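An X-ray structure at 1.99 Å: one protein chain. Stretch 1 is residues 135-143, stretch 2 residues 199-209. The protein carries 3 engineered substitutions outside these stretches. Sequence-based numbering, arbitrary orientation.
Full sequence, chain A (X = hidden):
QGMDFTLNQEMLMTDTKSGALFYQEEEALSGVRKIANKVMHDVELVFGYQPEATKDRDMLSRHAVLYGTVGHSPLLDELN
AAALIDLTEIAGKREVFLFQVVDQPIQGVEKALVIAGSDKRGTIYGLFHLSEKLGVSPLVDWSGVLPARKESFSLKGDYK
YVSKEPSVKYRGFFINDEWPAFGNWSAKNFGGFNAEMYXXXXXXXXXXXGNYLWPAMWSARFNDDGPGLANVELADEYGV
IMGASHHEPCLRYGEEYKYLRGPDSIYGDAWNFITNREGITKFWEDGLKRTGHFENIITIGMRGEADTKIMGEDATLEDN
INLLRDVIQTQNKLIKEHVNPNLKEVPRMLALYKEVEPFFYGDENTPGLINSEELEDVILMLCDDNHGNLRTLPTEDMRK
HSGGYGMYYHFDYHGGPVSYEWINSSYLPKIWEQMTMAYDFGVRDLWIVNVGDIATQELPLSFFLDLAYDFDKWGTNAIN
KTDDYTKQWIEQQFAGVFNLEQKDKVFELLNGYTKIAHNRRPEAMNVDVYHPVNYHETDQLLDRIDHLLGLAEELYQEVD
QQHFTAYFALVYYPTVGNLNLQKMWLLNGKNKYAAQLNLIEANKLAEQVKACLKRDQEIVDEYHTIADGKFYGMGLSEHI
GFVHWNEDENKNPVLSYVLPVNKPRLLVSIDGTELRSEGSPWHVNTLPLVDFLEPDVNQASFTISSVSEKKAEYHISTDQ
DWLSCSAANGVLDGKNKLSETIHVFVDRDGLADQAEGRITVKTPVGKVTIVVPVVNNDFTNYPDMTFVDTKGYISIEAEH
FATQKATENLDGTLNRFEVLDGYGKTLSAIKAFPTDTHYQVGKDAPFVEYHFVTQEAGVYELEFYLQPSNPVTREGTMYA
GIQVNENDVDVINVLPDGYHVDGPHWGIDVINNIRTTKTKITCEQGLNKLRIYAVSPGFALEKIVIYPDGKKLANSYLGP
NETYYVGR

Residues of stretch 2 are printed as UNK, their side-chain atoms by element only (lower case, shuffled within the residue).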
# COMPACT_ATOMS: atom_id res chain seq x y z
N GLY A 135 3.89 -45.37 34.83
CA GLY A 135 3.04 -44.39 34.17
C GLY A 135 3.48 -42.95 34.35
O GLY A 135 2.70 -42.03 34.11
N VAL A 136 4.72 -42.71 34.76
CA VAL A 136 5.18 -41.37 35.04
C VAL A 136 5.83 -40.78 33.80
O VAL A 136 6.73 -41.39 33.20
CB VAL A 136 6.14 -41.37 36.24
CG1 VAL A 136 6.70 -39.96 36.51
CG2 VAL A 136 5.41 -41.94 37.46
N SER A 137 5.37 -39.61 33.40
CA SER A 137 5.89 -38.97 32.21
C SER A 137 7.29 -38.39 32.46
O SER A 137 7.59 -37.94 33.56
CB SER A 137 4.94 -37.86 31.77
OG SER A 137 5.56 -37.08 30.77
N PRO A 138 8.14 -38.35 31.43
CA PRO A 138 9.41 -37.61 31.53
C PRO A 138 9.25 -36.14 31.89
O PRO A 138 10.22 -35.49 32.28
CB PRO A 138 10.01 -37.74 30.12
CG PRO A 138 9.31 -38.85 29.48
CD PRO A 138 7.96 -39.01 30.11
N LEU A 139 8.07 -35.58 31.67
CA LEU A 139 7.73 -34.19 31.96
C LEU A 139 7.07 -34.02 33.31
O LEU A 139 6.56 -32.93 33.61
CB LEU A 139 6.81 -33.64 30.87
CG LEU A 139 7.22 -34.00 29.43
CD1 LEU A 139 6.19 -33.50 28.42
CD2 LEU A 139 8.61 -33.42 29.15
N VAL A 140 7.08 -35.07 34.15
CA VAL A 140 6.45 -35.01 35.48
C VAL A 140 6.91 -33.77 36.25
O VAL A 140 6.09 -33.04 36.83
CB VAL A 140 6.72 -36.31 36.26
CG1 VAL A 140 8.22 -36.60 36.39
CG2 VAL A 140 6.05 -36.25 37.63
N ASP A 141 8.19 -33.48 36.25
CA ASP A 141 8.70 -32.31 36.95
C ASP A 141 8.71 -31.06 36.07
O ASP A 141 8.28 -29.99 36.51
CB ASP A 141 10.11 -32.59 37.48
CG ASP A 141 10.78 -31.34 38.05
OD1 ASP A 141 10.57 -31.04 39.25
OD2 ASP A 141 11.52 -30.66 37.30
N TRP A 142 9.16 -31.19 34.83
CA TRP A 142 9.33 -30.05 33.94
C TRP A 142 8.01 -29.34 33.63
O TRP A 142 7.95 -28.10 33.63
CB TRP A 142 10.02 -30.48 32.64
CG TRP A 142 10.26 -29.27 31.82
CD1 TRP A 142 9.55 -28.84 30.74
CD2 TRP A 142 11.26 -28.28 32.06
NE1 TRP A 142 10.07 -27.65 30.28
CE2 TRP A 142 11.12 -27.29 31.07
CE3 TRP A 142 12.28 -28.16 33.01
CZ2 TRP A 142 11.96 -26.17 31.01
CZ3 TRP A 142 13.13 -27.05 32.94
CH2 TRP A 142 12.94 -26.06 31.95
N SER A 143 6.94 -30.09 33.36
CA SER A 143 5.66 -29.51 32.98
C SER A 143 4.56 -29.76 34.01
O SER A 143 3.39 -29.45 33.75
CB SER A 143 5.21 -30.07 31.62
OG SER A 143 6.17 -29.81 30.61
N UNK A 199 19.37 -28.47 38.18
CA UNK A 199 18.92 -29.80 38.58
C UNK A 199 17.66 -30.20 37.80
O UNK A 199 17.55 -31.34 37.34
c UNK A 199 18.71 -29.83 40.09
o UNK A 199 17.41 -31.50 41.18
c UNK A 199 18.50 -31.24 40.62
o UNK A 199 19.40 -32.08 40.46
N UNK A 200 16.74 -29.26 37.58
CA UNK A 200 15.54 -29.57 36.77
C UNK A 200 15.87 -29.80 35.29
O UNK A 200 15.23 -30.64 34.62
n UNK A 200 13.79 -27.49 40.37
n UNK A 200 13.06 -28.87 38.90
c UNK A 200 12.90 -28.44 40.14
c UNK A 200 14.10 -28.18 38.31
c UNK A 200 14.54 -28.44 36.90
c UNK A 200 14.55 -27.31 39.24
N UNK A 201 16.80 -29.02 34.75
CA UNK A 201 17.27 -29.22 33.38
C UNK A 201 17.92 -30.60 33.24
O UNK A 201 17.66 -31.33 32.28
c UNK A 201 18.26 -28.10 32.99
c UNK A 201 18.92 -28.38 31.64
c UNK A 201 17.55 -26.78 32.97
N UNK A 202 18.81 -30.94 34.17
CA UNK A 202 19.47 -32.24 34.10
C UNK A 202 18.45 -33.37 34.17
O UNK A 202 18.58 -34.38 33.47
c UNK A 202 23.08 -29.80 34.02
c UNK A 202 20.51 -32.40 35.21
c UNK A 202 22.27 -31.02 36.37
c UNK A 202 22.05 -30.75 34.01
c UNK A 202 21.63 -31.36 35.19
c UNK A 202 23.31 -30.06 36.40
c UNK A 202 23.72 -29.47 35.22
N UNK A 203 17.44 -33.24 35.04
CA UNK A 203 16.44 -34.30 35.18
C UNK A 203 15.65 -34.47 33.89
O UNK A 203 15.42 -35.60 33.45
o UNK A 203 12.44 -35.47 37.77
c UNK A 203 13.48 -34.77 37.74
c UNK A 203 15.51 -33.98 36.35
c UNK A 203 14.52 -35.10 36.65
o UNK A 203 13.71 -33.84 38.56
N UNK A 204 15.24 -33.36 33.27
CA UNK A 204 14.49 -33.43 32.03
C UNK A 204 15.31 -34.13 30.95
O UNK A 204 14.80 -35.01 30.25
c UNK A 204 13.50 -31.96 30.17
c UNK A 204 13.37 -30.51 29.72
c UNK A 204 14.09 -32.04 31.57
c UNK A 204 12.10 -32.67 30.06
N UNK A 205 16.58 -33.74 30.81
CA UNK A 205 17.47 -34.35 29.83
C UNK A 205 17.57 -35.86 30.01
O UNK A 205 17.44 -36.64 29.06
c UNK A 205 21.29 -33.79 29.40
c UNK A 205 18.87 -33.72 29.97
c UNK A 205 19.91 -34.34 29.03
c UNK A 205 19.55 -33.96 27.60
N UNK A 206 17.85 -36.30 31.24
CA UNK A 206 18.04 -37.72 31.49
C UNK A 206 16.72 -38.50 31.38
O UNK A 206 16.73 -39.66 30.96
c UNK A 206 18.67 -37.92 32.87
c UNK A 206 21.07 -38.44 32.29
c UNK A 206 20.12 -37.46 33.07
c UNK A 206 20.49 -37.47 34.55
N UNK A 207 15.59 -37.89 31.76
CA UNK A 207 14.32 -38.60 31.60
C UNK A 207 14.00 -38.81 30.13
O UNK A 207 13.33 -39.81 29.76
n UNK A 207 10.73 -39.35 36.11
n UNK A 207 11.94 -37.37 35.93
c UNK A 207 11.34 -38.31 36.69
n UNK A 207 11.33 -38.19 38.02
c UNK A 207 13.19 -37.84 32.30
c UNK A 207 11.96 -37.37 34.46
c UNK A 207 13.17 -38.05 33.83
N UNK A 208 14.44 -37.89 29.26
CA UNK A 208 14.28 -38.05 27.82
C UNK A 208 15.39 -38.92 27.22
O UNK A 208 15.48 -39.04 26.01
c UNK A 208 14.25 -36.68 27.13
c UNK A 208 13.12 -35.76 27.58
c UNK A 208 13.22 -34.40 26.90
c UNK A 208 11.78 -36.38 27.28
N UNK A 209 16.22 -39.52 28.06
CA UNK A 209 17.31 -40.42 27.66
C UNK A 209 18.44 -39.69 26.91
O UNK A 209 19.17 -40.32 26.12
c UNK A 209 16.78 -41.60 26.84
c UNK A 209 14.99 -43.41 26.76
n UNK A 209 12.76 -42.60 25.91
c UNK A 209 14.21 -42.80 25.60
c UNK A 209 15.65 -42.34 27.59
O HOH W 1 12.64 -31.76 35.10

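Position 199 carries two carbons, the second bearing two oxygens, and lies out of reach of stretch 1: Asp199. Position 200 has one carbon and then a five-membered ring of three carbons and two nitrogens; one ring nitrogen lies 2.9 Å from Asp141 OD2, with that oxygen near the ring plane. This is His200, and ND1 donates that hydrogen bond, nearly straight at 166°.

Position 201 is one carbon carrying two more; its CB points away, yet one of the two branch carbons still lies 4.4 Å from Trp142 CZ3, hence Val201. At 202 a carbon leads to a ring of six carbons, turned out of reach, so Phe202. Position 203 has three carbons, the third with two oxygens; one oxygen sits 3.7 Å from Asp141 CB, and the other lies 4.1 Å from Asp141 OD2. That gives Glu203, and the second approach is one of like charges.

Position 204 has four carbons forked at the second. One terminal carbon lies over one face of the indole, 3.9 Å from Trp142 CD2, while the other reaches Leu139 CD2 at 3.7 Å. The pattern is leucine, and Leu204 CD2 makes the CH-pi contact with the indole. Positions 205 and 206 repeat that fork, giving Leu205 and Leu206; both are buried but touch nothing on stretch 1.

Position 207 runs through three carbons and a nitrogen to a carbon bearing two more nitrogens. Val140 CG1 covers one face of that end group, 3.6 Å from its central carbon, and the third side-chain carbon lies 3.4 Å from Pro138 O: Arg207. Position 208 again has four carbons forked at the second; its CB points sideways, but a terminal carbon comes within 3.6 Å of Pro138 CB. This is Leu208. At 209 four carbons in a row end in nitrogen and make no contact here, so Lys209.

The helix presents 200, 203, 204 and 207 toward stretch 1, the familiar three-and-four spacing of a single helical face. On stretch 1, the type I turn from Ser137 to Val140 brings Pro138 close to Arg207, with CA atoms 5.0 Å apart, and Trp142 packs farther back along the helix against Leu204. Polar groups are paired as well as packed: Arg207 NE forms a salt bridge with Glu203 OE2 at 2.7 Å, one turn back, and His200 engages Asp141. A water reinforces that second pairing, donating to Asp141 OD2 at 2.7 Å and to His200 O at 2.9 Å. The rule is an apolar center with its neighboring charges answered locally.

Stretch 2, residues 199-209: DHVFELLLRLK
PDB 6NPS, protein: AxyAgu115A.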